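Local atomic coordinates of xylulose kinase (Escherichia coli, PDB entry 2ITM), a protein that phosphorylates D-xylulose to D-xylulose 5-phosphate at the expense of ATP, and acts less efficiently on 1-deoxy-D-xylulose. Residues 237-242 / 444-449; 13-18 / 420-425; 247-252 / 259-264; 414-419 / 450-455. One frame throughout, in Å; residues are numbered along the deposited sequence.

Contact 1. Residues 237-242 / 444-449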
loop_
_atom_site.group_PDB
_atom_site.type_symbol
_atom_site.label_atom_id
_atom_site.label_comp_id
_atom_site.label_asym_id
_atom_site.label_seq_id
_atom_site.Cartn_x
_atom_site.Cartn_y
_atom_site.Cartn_z
ATOM N N GLY A 237 26.078 12.191 23.341
ATOM C CA GLY A 237 25.300 13.109 22.546
ATOM C C GLY A 237 24.518 14.132 23.336
ATOM O O GLY A 237 24.585 15.307 23.057
ATOM N N ALA A 238 23.780 13.665 24.331
ATOM C CA ALA A 238 22.992 14.540 25.175
ATOM C C ALA A 238 23.865 15.542 25.894
ATOM O O ALA A 238 23.481 16.687 26.056
ATOM C CB ALA A 238 22.191 13.749 26.162
ATOM N N VAL A 239 25.027 15.096 26.344
ATOM C CA VAL A 239 25.921 15.986 27.042
ATOM C C VAL A 239 26.441 17.085 26.103
ATOM O O VAL A 239 26.594 18.234 26.510
ATOM C CB VAL A 239 27.101 15.192 27.677
ATOM C CG1 VAL A 239 28.229 16.116 28.043
ATOM C CG2 VAL A 239 26.624 14.428 28.935
ATOM N N GLY A 240 26.743 16.719 24.870
ATOM C CA GLY A 240 27.183 17.671 23.875
ATOM C C GLY A 240 26.137 18.714 23.555
ATOM O O GLY A 240 26.453 19.783 23.132
ATOM N N VAL A 241 24.879 18.371 23.778
ATOM C CA VAL A 241 23.764 19.206 23.371
ATOM C C VAL A 241 23.317 20.033 24.558
ATOM O O VAL A 241 22.566 20.977 24.417
ATOM C CB VAL A 241 22.630 18.329 22.800
ATOM C CG1 VAL A 241 21.284 18.947 22.970
ATOM C CG2 VAL A 241 22.895 18.007 21.356
ATOM N N GLY A 242 23.833 19.714 25.731
ATOM C CA GLY A 242 23.663 20.497 26.918
ATOM C C GLY A 242 22.534 19.960 27.745
ATOM O O GLY A 242 22.005 20.593 28.638
ATOM N N GLU A 444 29.333 26.423 32.866
ATOM C CA GLU A 444 30.373 27.027 32.058
ATOM C C GLU A 444 30.718 26.184 30.830
ATOM O O GLU A 444 30.865 26.708 29.740
ATOM C CB GLU A 444 31.638 27.286 32.893
ATOM C CG GLU A 444 31.416 28.068 34.178
ATOM C CD GLU A 444 32.717 28.441 34.887
ATOM O OE1 GLU A 444 33.624 28.974 34.225
ATOM O OE2 GLU A 444 32.819 28.213 36.107
ATOM N N LEU A 445 30.883 24.886 31.014
ATOM C CA LEU A 445 31.583 24.081 30.026
ATOM C C LEU A 445 30.610 23.326 29.125
ATOM O O LEU A 445 30.983 22.857 28.058
ATOM C CB LEU A 445 32.542 23.103 30.699
ATOM C CG LEU A 445 33.696 23.673 31.503
ATOM C CD1 LEU A 445 34.242 22.624 32.394
ATOM C CD2 LEU A 445 34.753 24.200 30.587
ATOM N N LEU A 446 29.348 23.220 29.566
ATOM C CA LEU A 446 28.323 22.471 28.856
ATOM C C LEU A 446 27.139 23.351 28.489
ATOM O O LEU A 446 26.064 23.205 29.038
ATOM C CB LEU A 446 27.848 21.285 29.692
ATOM C CG LEU A 446 28.844 20.221 30.169
ATOM C CD1 LEU A 446 28.159 19.231 31.034
ATOM C CD2 LEU A 446 29.546 19.552 29.030
ATOM N N PRO A 447 27.342 24.257 27.544
ATOM C CA PRO A 447 26.305 25.204 27.161
ATOM C C PRO A 447 25.300 24.547 26.228
ATOM O O PRO A 447 25.638 23.610 25.515
ATOM C CB PRO A 447 27.095 26.248 26.394
ATOM C CG PRO A 447 28.138 25.485 25.734
ATOM C CD PRO A 447 28.469 24.317 26.605
ATOM N N GLN A 448 24.071 25.038 26.241
ATOM C CA GLN A 448 23.101 24.660 25.236
ATOM C C GLN A 448 23.571 25.124 23.881
ATOM O O GLN A 448 24.378 26.030 23.793
ATOM C CB GLN A 448 21.767 25.278 25.560
ATOM C CG GLN A 448 20.688 24.277 25.710
ATOM C CD GLN A 448 20.145 24.256 27.098
ATOM O OE1 GLN A 448 20.794 23.764 28.009
ATOM N NE2 GLN A 448 18.960 24.801 27.274
ATOM N N LEU A 449 23.084 24.497 22.823
ATOM C CA LEU A 449 23.306 25.031 21.493
ATOM C C LEU A 449 22.534 26.312 21.290
ATOM O O LEU A 449 21.647 26.642 22.059
ATOM C CB LEU A 449 22.944 24.023 20.411
ATOM C CG LEU A 449 23.551 22.629 20.532
ATOM C CD1 LEU A 449 22.624 21.623 19.925
ATOM C CD2 LEU A 449 24.908 22.552 19.887
HETATM O O HOH W 1 26.374 22.961 23.301
HETATM O O HOH W 2 21.299 22.333 22.687
HETATM O O HOH W 3 23.442 23.134 30.144
#
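Gly242 and Gln448 mark the closest backbone approach, their CA atoms 4.5 Å apart, where the last turn of helix 233-241 meets the extended chain following helix 442-445. No direct hydrogen bond joins the segments. Gly242 has swung to a positive phi (96°), and its CA lies 3.9 Å from Pro447 O with no side chain between them. Water does the polar bridging: one molecule donates to Val241 O at 2.5 Å and accepts from Leu449 N at 2.8 Å, and another, modelled doubtfully close to Pro447 O, sits between it and Gly240 O. Two apolar pairs flank this hydrated seam, each meeting through a single methyl. Val239 CG1, set anti to its backbone N (chi1 163°), touches Leu446 CD2 at 3.8 Å, and Val241 CG2 meets Leu449 CD1 at 3.9 Å; in both pairs the side chains cross obliquely. Leu446 also packs on Arg430 and Ile434 of helix 424-436, while Val241 leans on Met250 of strand 249-253. The weak bonds from Gly242 N back to Ala238 O and Val239 O, together with the positive phi, identify a Schellman motif closing the helix that begins at Asp233, the probable proton acceptor.

Contact 2. Residues 13-18 / 420-425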
loop_
_atom_site.group_PDB
_atom_site.type_symbol
_atom_site.label_atom_id
_atom_site.label_comp_id
_atom_site.label_asym_id
_atom_site.label_seq_id
_atom_site.Cartn_x
_atom_site.Cartn_y
_atom_site.Cartn_z
ATOM N N LYS A 13 34.442 8.719 14.345
ATOM C CA LYS A 13 34.652 10.138 14.203
ATOM C C LYS A 13 35.509 10.654 15.343
ATOM O O LYS A 13 35.256 10.350 16.494
ATOM C CB LYS A 13 33.317 10.858 14.154
ATOM C CG LYS A 13 33.427 12.357 14.024
ATOM C CD LYS A 13 32.086 13.016 14.188
ATOM C CE LYS A 13 31.783 13.955 13.055
ATOM N NZ LYS A 13 30.558 14.733 13.300
ATOM N N VAL A 14 36.551 11.422 15.009
ATOM C CA VAL A 14 37.339 12.151 15.981
ATOM C C VAL A 14 37.283 13.646 15.748
ATOM O O VAL A 14 37.299 14.107 14.616
ATOM C CB VAL A 14 38.804 11.675 16.024
ATOM C CG1 VAL A 14 38.884 10.167 16.112
ATOM C CG2 VAL A 14 39.578 12.177 14.829
ATOM N N ILE A 15 37.208 14.398 16.837
ATOM C CA ILE A 15 37.199 15.849 16.773
ATOM C C ILE A 15 38.229 16.510 17.671
ATOM O O ILE A 15 38.655 15.945 18.682
ATOM C CB ILE A 15 35.809 16.408 17.083
ATOM C CG1 ILE A 15 35.473 16.280 18.561
ATOM C CG2 ILE A 15 34.753 15.782 16.184
ATOM C CD1 ILE A 15 34.295 17.101 18.968
ATOM N N LEU A 16 38.602 17.723 17.300
ATOM C CA LEU A 16 39.520 18.537 18.068
ATOM C C LEU A 16 38.821 19.793 18.529
ATOM O O LEU A 16 38.459 20.611 17.688
ATOM C CB LEU A 16 40.702 18.883 17.200
ATOM C CG LEU A 16 42.081 19.116 17.795
ATOM C CD1 LEU A 16 42.719 20.321 17.202
ATOM C CD2 LEU A 16 42.131 19.147 19.284
ATOM N N LEU A 17 38.662 19.954 19.836
ATOM C CA LEU A 17 38.049 21.147 20.395
ATOM C C LEU A 17 39.119 22.091 20.881
ATOM O O LEU A 17 40.098 21.672 21.472
ATOM C CB LEU A 17 37.157 20.794 21.581
ATOM C CG LEU A 17 35.714 20.323 21.459
ATOM C CD1 LEU A 17 35.004 20.582 22.749
ATOM C CD2 LEU A 17 34.998 20.997 20.315
ATOM N N ASN A 18 38.902 23.379 20.662
ATOM C CA ASN A 18 39.742 24.408 21.246
ATOM C C ASN A 18 39.428 24.730 22.701
ATOM O O ASN A 18 38.512 24.183 23.283
ATOM C CB ASN A 18 39.720 25.674 20.387
ATOM C CG ASN A 18 38.351 26.325 20.330
ATOM O OD1 ASN A 18 38.038 27.022 19.388
ATOM N ND2 ASN A 18 37.546 26.099 21.337
ATOM N N GLY A 420 23.587 20.227 16.087
ATOM C CA GLY A 420 23.509 18.889 16.565
ATOM C C GLY A 420 24.143 17.957 15.571
ATOM O O GLY A 420 24.001 16.751 15.667
ATOM N N ASP A 421 24.846 18.539 14.610
ATOM C CA ASP A 421 25.579 17.777 13.615
ATOM C C ASP A 421 26.689 16.933 14.215
ATOM O O ASP A 421 26.873 15.791 13.837
ATOM C CB ASP A 421 26.105 18.688 12.495
ATOM C CG ASP A 421 26.864 19.882 13.018
ATOM O OD1 ASP A 421 26.286 20.679 13.776
ATOM O OD2 ASP A 421 28.042 20.128 12.707
ATOM N N VAL A 422 27.420 17.495 15.161
ATOM C CA VAL A 422 28.708 16.943 15.526
ATOM C C VAL A 422 28.612 15.537 16.104
ATOM O O VAL A 422 29.375 14.662 15.745
ATOM C CB VAL A 422 29.479 17.869 16.456
ATOM C CG1 VAL A 422 30.824 17.285 16.779
ATOM C CG2 VAL A 422 29.638 19.210 15.818
ATOM N N GLY A 423 27.657 15.330 16.996
ATOM C CA GLY A 423 27.378 14.012 17.504
ATOM C C GLY A 423 28.026 13.724 18.841
ATOM O O GLY A 423 28.545 14.609 19.493
ATOM N N PRO A 424 27.990 12.457 19.229
ATOM C CA PRO A 424 28.554 12.016 20.493
ATOM C C PRO A 424 29.999 12.409 20.738
ATOM O O PRO A 424 30.379 12.556 21.875
ATOM C CB PRO A 424 28.414 10.504 20.403
ATOM C CG PRO A 424 27.224 10.304 19.589
ATOM C CD PRO A 424 27.263 11.365 18.567
ATOM N N ALA A 425 30.783 12.575 19.681
ATOM C CA ALA A 425 32.153 13.045 19.808
ATOM C C ALA A 425 32.254 14.374 20.558
ATOM O O ALA A 425 33.156 14.565 21.357
ATOM C CB ALA A 425 32.820 13.137 18.460
#
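Lys13 reaches across from strand 11-17 to the loop before helix 424-436, where its NZ donates a 2.7 Å hydrogen bond to Val422 O. The chain leaves the backbone with CG anti to N (chi1 179°) and stays extended through CD, then bends at chi3 (-128°), which turns CE off the extended line. The ammonium comes to the carbonyl from one side, at a C=O...N angle of 121° and tilted 22° from the carbonyl plane, and Lys13 CD passes the same oxygen at 3.5 Å. The methylene chain and its charged end thus both lie against one peptide group. The carboxylate of Asp421 is poorly ordered and stays well short of an ion pair, although its charge may still favour the ammonium weakly.

Strand 11-17 pairs with strand 2-7 through backbone bonds of Lys13 to Asp6 and Ile15 to Gly4, forming the hairpin that opens the N-terminal lobe of this actin-like ATPase fold; the second segment belongs to the C-terminal lobe, so the contact spans the two. Ala425 also touches Asp6, a residue thought to matter for activity.

Ile15 supplies the apolar half. Its CG1 occupies the crowded position between backbone N and carbonyl carbon, and Ile15 uses both branches: CG2 rests on Ala425 CB at 4.0 Å, while CD1 comes to 3.7 Å from Ala425 O and 4.1 Å from Val422 CG1. Val422 meets Ile15 through CG1, beside the carbonyl that Lys13 holds.

Contact 3. Residues 247-252 / 259-264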
loop_
_atom_site.group_PDB
_atom_site.type_symbol
_atom_site.label_atom_id
_atom_site.label_comp_id
_atom_site.label_asym_id
_atom_site.label_seq_id
_atom_site.Cartn_x
_atom_site.Cartn_y
_atom_site.Cartn_z
ATOM N N ASN A 247 14.428 16.841 33.667
ATOM C CA ASN A 247 13.398 17.344 32.774
ATOM C C ASN A 247 13.888 18.131 31.569
ATOM O O ASN A 247 13.093 18.692 30.842
ATOM C CB ASN A 247 12.339 18.133 33.541
ATOM C CG ASN A 247 11.681 17.316 34.633
ATOM O OD1 ASN A 247 11.045 16.307 34.369
ATOM N ND2 ASN A 247 11.843 17.749 35.865
ATOM N N GLN A 248 15.192 18.168 31.352
ATOM C CA GLN A 248 15.691 18.519 30.035
ATOM C C GLN A 248 15.469 17.383 29.053
ATOM O O GLN A 248 15.689 16.232 29.374
ATOM C CB GLN A 248 17.164 18.912 30.081
ATOM C CG GLN A 248 17.446 20.195 30.832
ATOM C CD GLN A 248 18.901 20.570 30.793
ATOM O OE1 GLN A 248 19.688 20.139 31.601
ATOM N NE2 GLN A 248 19.254 21.416 29.854
ATOM N N ALA A 249 15.012 17.727 27.861
ATOM C CA ALA A 249 14.644 16.739 26.869
ATOM C C ALA A 249 14.997 17.200 25.474
ATOM O O ALA A 249 14.856 18.372 25.143
ATOM C CB ALA A 249 13.181 16.424 26.956
ATOM N N MET A 250 15.447 16.253 24.662
ATOM C CA MET A 250 15.738 16.499 23.266
ATOM C C MET A 250 15.087 15.475 22.356
ATOM O O MET A 250 14.983 14.312 22.699
ATOM C CB MET A 250 17.243 16.556 23.026
ATOM C CG MET A 250 17.950 15.227 23.158
ATOM S SD MET A 250 19.744 15.300 23.221
ATOM C CE MET A 250 20.117 15.328 21.503
ATOM N N LEU A 251 14.650 15.930 21.195
ATOM C CA LEU A 251 14.156 15.061 20.146
ATOM C C LEU A 251 15.018 15.193 18.910
ATOM O O LEU A 251 15.094 16.254 18.318
ATOM C CB LEU A 251 12.705 15.392 19.803
ATOM C CG LEU A 251 12.052 14.698 18.612
ATOM C CD1 LEU A 251 11.888 13.223 18.854
ATOM C CD2 LEU A 251 10.722 15.320 18.308
ATOM N N SER A 252 15.678 14.110 18.535
ATOM C CA SER A 252 16.537 14.149 17.372
ATOM C C SER A 252 15.849 13.589 16.151
ATOM O O SER A 252 15.634 12.395 16.041
ATOM C CB SER A 252 17.862 13.454 17.618
ATOM O OG SER A 252 18.726 13.596 16.510
ATOM N N TYR A 259 14.285 10.112 21.356
ATOM C CA TYR A 259 13.870 11.059 22.376
ATOM C C TYR A 259 14.613 10.786 23.664
ATOM O O TYR A 259 14.543 9.698 24.206
ATOM C CB TYR A 259 12.357 10.994 22.591
ATOM C CG TYR A 259 11.769 12.065 23.486
ATOM C CD1 TYR A 259 11.946 13.403 23.217
ATOM C CD2 TYR A 259 11.005 11.728 24.593
ATOM C CE1 TYR A 259 11.404 14.366 24.027
ATOM C CE2 TYR A 259 10.458 12.688 25.408
ATOM C CZ TYR A 259 10.663 14.009 25.117
ATOM O OH TYR A 259 10.121 14.968 25.916
ATOM N N PHE A 260 15.330 11.791 24.138
ATOM C CA PHE A 260 16.203 11.659 25.290
ATOM C C PHE A 260 15.801 12.698 26.323
ATOM O O PHE A 260 15.754 13.880 26.024
ATOM C CB PHE A 260 17.652 11.881 24.851
ATOM C CG PHE A 260 18.667 11.583 25.901
ATOM C CD1 PHE A 260 19.505 10.502 25.781
ATOM C CD2 PHE A 260 18.812 12.401 26.986
ATOM C CE1 PHE A 260 20.446 10.231 26.737
ATOM C CE2 PHE A 260 19.759 12.137 27.948
ATOM C CZ PHE A 260 20.568 11.050 27.821
ATOM N N ALA A 261 15.470 12.240 27.514
ATOM C CA ALA A 261 15.052 13.130 28.572
ATOM C C ALA A 261 15.723 12.787 29.886
ATOM O O ALA A 261 15.647 11.661 30.350
ATOM C CB ALA A 261 13.566 13.106 28.719
ATOM N N VAL A 262 16.373 13.771 30.479
ATOM C CA VAL A 262 16.951 13.633 31.799
ATOM C C VAL A 262 15.883 13.649 32.875
ATOM O O VAL A 262 15.044 14.521 32.897
ATOM C CB VAL A 262 17.931 14.757 32.091
ATOM C CG1 VAL A 262 18.453 14.641 33.478
ATOM C CG2 VAL A 262 19.051 14.751 31.101
ATOM N N SER A 263 15.934 12.668 33.760
ATOM C CA SER A 263 14.870 12.441 34.726
ATOM C C SER A 263 15.219 12.998 36.093
ATOM O O SER A 263 16.363 13.316 36.368
ATOM C CB SER A 263 14.530 10.959 34.840
ATOM O OG SER A 263 15.618 10.194 35.290
ATOM N N GLU A 264 14.212 13.088 36.948
ATOM C CA GLU A 264 14.417 13.356 38.354
ATOM C C GLU A 264 14.756 12.097 39.138
ATOM O O GLU A 264 13.884 11.343 39.550
ATOM C CB GLU A 264 13.205 14.057 38.950
ATOM C CG GLU A 264 13.469 14.757 40.267
ATOM C CD GLU A 264 14.466 15.891 40.152
ATOM O OE1 GLU A 264 14.158 16.889 39.486
ATOM O OE2 GLU A 264 15.554 15.789 40.733
HETATM O O HOH W 4 11.530 13.711 35.718
HETATM O O HOH W 5 10.913 17.225 38.901
#
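Phe260 O is held by two donors of the facing strand: Met250 N at 2.8 Å, with an N-H...O angle of 167°, and the CA-H of Ala249, whose CA lies 3.2 Å away. The return bond, Phe260 N to Met250 O at 2.9 Å, makes Met250 and Phe260 an antiparallel hydrogen-bonded pair, flanked by the non-hydrogen-bonded pairs Ala249-Ala261 and Leu251-Tyr259. Strands 249-253 and 257-262 thus form a hairpin, their short axes running at 170°.

Met250 and Phe260 share one face of the sheet. Met250 CG, placed between backbone N and carbonyl carbon (chi1 70°), touches Phe260 CB at 3.8 Å, and SD stands 5.4 Å from the ring centroid in an oblique Met-aromatic contact. Phe260 also stacks on His286. On the other face, the methyl of Ala249 packs on Ala261 CB at 3.8 Å and approaches Tyr259 OH, which bonds His381 NE2; Leu251 CB sits at the Tyr259 ring edge, 4.0 Å from CD1. Asn247 OD1 accepts from Lys386 N and reaches Glu264 N through a water. Hairpin bonds thus satisfy alternate amides, Met250, Phe260 and (through Gln248 O) Val262, with Asn247 N donating to Val262 O, while Ala249 and Leu251 bond strand 390-393.

Contact 4. Residues 414-419 / 450-455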
loop_
_atom_site.group_PDB
_atom_site.type_symbol
_atom_site.label_atom_id
_atom_site.label_comp_id
_atom_site.label_asym_id
_atom_site.label_seq_id
_atom_site.Cartn_x
_atom_site.Cartn_y
_atom_site.Cartn_z
ATOM N N LEU A 414 8.597 23.626 21.243
ATOM C CA LEU A 414 9.784 23.057 20.609
ATOM C C LEU A 414 10.846 24.102 20.294
ATOM O O LEU A 414 10.646 24.978 19.458
ATOM C CB LEU A 414 9.377 22.271 19.351
ATOM C CG LEU A 414 8.232 21.280 19.518
ATOM C CD1 LEU A 414 7.870 20.651 18.229
ATOM C CD2 LEU A 414 8.567 20.285 20.550
ATOM N N ASP A 415 11.978 23.986 20.974
ATOM C CA ASP A 415 13.116 24.890 20.809
ATOM C C ASP A 415 14.056 24.395 19.706
ATOM O O ASP A 415 14.805 23.409 19.893
ATOM C CB ASP A 415 13.934 24.970 22.089
ATOM C CG ASP A 415 13.196 25.640 23.227
ATOM O OD1 ASP A 415 12.388 26.544 22.968
ATOM O OD2 ASP A 415 13.438 25.275 24.388
ATOM N N TYR A 416 14.038 25.071 18.569
ATOM C CA TYR A 416 14.941 24.742 17.484
ATOM C C TYR A 416 16.330 25.313 17.709
ATOM O O TYR A 416 16.499 26.498 17.954
ATOM C CB TYR A 416 14.393 25.225 16.156
ATOM C CG TYR A 416 15.192 24.782 14.968
ATOM C CD1 TYR A 416 15.606 23.475 14.837
ATOM C CD2 TYR A 416 15.530 25.669 13.975
ATOM C CE1 TYR A 416 16.329 23.070 13.755
ATOM C CE2 TYR A 416 16.249 25.270 12.890
ATOM C CZ TYR A 416 16.650 23.972 12.784
ATOM O OH TYR A 416 17.368 23.579 11.688
ATOM N N ARG A 417 17.324 24.446 17.622
ATOM C CA ARG A 417 18.704 24.867 17.714
ATOM C C ARG A 417 19.523 24.271 16.574
ATOM O O ARG A 417 19.130 23.276 15.982
ATOM C CB ARG A 417 19.273 24.445 19.062
ATOM C CG ARG A 417 18.380 24.722 20.241
ATOM C CD ARG A 417 18.959 24.262 21.549
ATOM N NE ARG A 417 18.160 24.656 22.696
ATOM C CZ ARG A 417 18.275 25.807 23.331
ATOM N NH1 ARG A 417 19.153 26.706 22.936
ATOM N NH2 ARG A 417 17.500 26.068 24.365
ATOM N N THR A 418 20.655 24.892 16.270
ATOM C CA THR A 418 21.589 24.376 15.278
ATOM C C THR A 418 22.816 23.761 15.917
ATOM O O THR A 418 23.215 24.146 17.002
ATOM C CB THR A 418 22.032 25.494 14.330
ATOM O OG1 THR A 418 21.919 26.752 14.991
ATOM C CG2 THR A 418 21.078 25.613 13.178
ATOM N N GLY A 419 23.422 22.802 15.232
ATOM C CA GLY A 419 24.716 22.306 15.633
ATOM C C GLY A 419 24.658 20.962 16.328
ATOM O O GLY A 419 25.566 20.586 17.059
ATOM N N PRO A 450 22.882 27.035 20.242
ATOM C CA PRO A 450 22.229 28.299 19.934
ATOM C C PRO A 450 20.741 28.121 19.664
ATOM O O PRO A 450 20.364 27.368 18.772
ATOM C CB PRO A 450 22.946 28.748 18.672
ATOM C CG PRO A 450 24.078 27.790 18.484
ATOM C CD PRO A 450 24.252 27.004 19.725
ATOM N N LEU A 451 19.928 28.825 20.441
ATOM C CA LEU A 451 18.504 28.950 20.187
ATOM C C LEU A 451 18.177 29.676 18.891
ATOM O O LEU A 451 18.450 30.856 18.746
ATOM C CB LEU A 451 17.813 29.631 21.359
ATOM C CG LEU A 451 16.543 28.950 21.860
ATOM C CD1 LEU A 451 15.659 29.902 22.637
ATOM C CD2 LEU A 451 15.777 28.334 20.734
ATOM N N GLU A 452 17.579 28.960 17.955
ATOM C CA GLU A 452 17.293 29.497 16.646
ATOM C C GLU A 452 15.865 30.019 16.546
ATOM O O GLU A 452 15.628 31.081 15.996
ATOM C CB GLU A 452 17.536 28.430 15.592
ATOM C CG GLU A 452 17.663 28.965 14.183
ATOM C CD GLU A 452 18.752 30.004 14.049
ATOM O OE1 GLU A 452 19.929 29.648 14.210
ATOM O OE2 GLU A 452 18.429 31.177 13.783
ATOM N N GLN A 453 14.921 29.259 17.088
ATOM C CA GLN A 453 13.512 29.629 17.080
ATOM C C GLN A 453 12.726 28.756 18.045
ATOM O O GLN A 453 12.923 27.552 18.102
ATOM C CB GLN A 453 12.914 29.505 15.674
ATOM C CG GLN A 453 11.423 29.872 15.589
ATOM C CD GLN A 453 10.833 29.741 14.208
ATOM O OE1 GLN A 453 11.429 29.146 13.328
ATOM N NE2 GLN A 453 9.654 30.297 14.021
ATOM N N SER A 454 11.835 29.379 18.799
ATOM C CA SER A 454 11.008 28.670 19.750
ATOM C C SER A 454 9.541 28.603 19.287
ATOM O O SER A 454 8.917 29.618 19.034
ATOM C CB SER A 454 11.085 29.336 21.112
ATOM O OG SER A 454 11.984 28.663 21.959
ATOM N N HIS A 455 9.012 27.392 19.197
ATOM C CA HIS A 455 7.679 27.173 18.670
ATOM C C HIS A 455 6.680 26.887 19.764
ATOM O O HIS A 455 6.754 25.867 20.418
ATOM C CB HIS A 455 7.686 26.035 17.679
ATOM C CG HIS A 455 8.478 26.315 16.449
ATOM N ND1 HIS A 455 7.905 26.776 15.287
ATOM C CD2 HIS A 455 9.797 26.190 16.193
ATOM C CE1 HIS A 455 8.837 26.929 14.371
ATOM N NE2 HIS A 455 9.994 26.581 14.895
#
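The Arg417 guanidinium carries Leu451 over one face, with Leu451 CG 3.9 Å from CZ, while the His455 ring meets Leu414 O at its edge, in plane, 3.6 Å from CD2. The Tyr416 ring is approached obliquely by Glu452 CB, 3.8 Å from CD2. These two side chains lie alongside each other and point the same way, ring and carboxylate planes 63° apart. Arg403 makes a cation-pi contact with Tyr416 and also bonds His455 NE2. Arg417 runs extended from CG to NE, which bonds Thr391 OG1, and its NH1 lies beside Leu451 CB.

Strands 414-417 and 451-455 are antiparallel, their short axes at 154°. Leu414 and His455 form a hydrogen-bonded pair: Leu414 N reaches His455 O at 3.0 Å in the carbonyl plane, whereas His455 N approaches Leu414 O from above that plane. Register then slips by one residue at a classic beta bulge, where Glu452 and Gln453 both face Tyr416. Tyr416 O accepts twice, from Glu452 N at 2.7 Å and Gln453 N at 3.3 Å, and Tyr416 N gives its hydrogen to Gln453 O at 2.8 Å. Ser454 OG donates to Asp415 OD1, but the modelled separation is too short to be trusted.

Strand 451-455 is outermost in this chain's sheet, and the chemistry agrees: a shared carbonyl keeps both bulge amides bonded, while exposed residues here include Glu452 and Ser454 as well as Pro450 and Leu451. If Arg403 NE donates to His455 NE2, that nitrogen is probably unprotonated.

Overall arrangement
Contact 3 is the buried member, a hairpin in the middle of the seven-stranded sheet, and contact 4 belongs to the same sheet but at its outer strand, where exposed polar side chains are common. These two rest on backbone bonding; contacts 1 and 2 instead join elements of different kinds, through waters and methyl pairs in the first and a lysine-to-carbonyl bond with apolar packing in the second. Contact 1 touches the other three: Gly237 packs on Pro424, Ala238 on Phe260, and Leu449 O receives a weak bond from Arg417. Contacts 2 and 4 adjoin only along the chain, and contacts 2 and 3 approach to about 6 Å between nearest atoms.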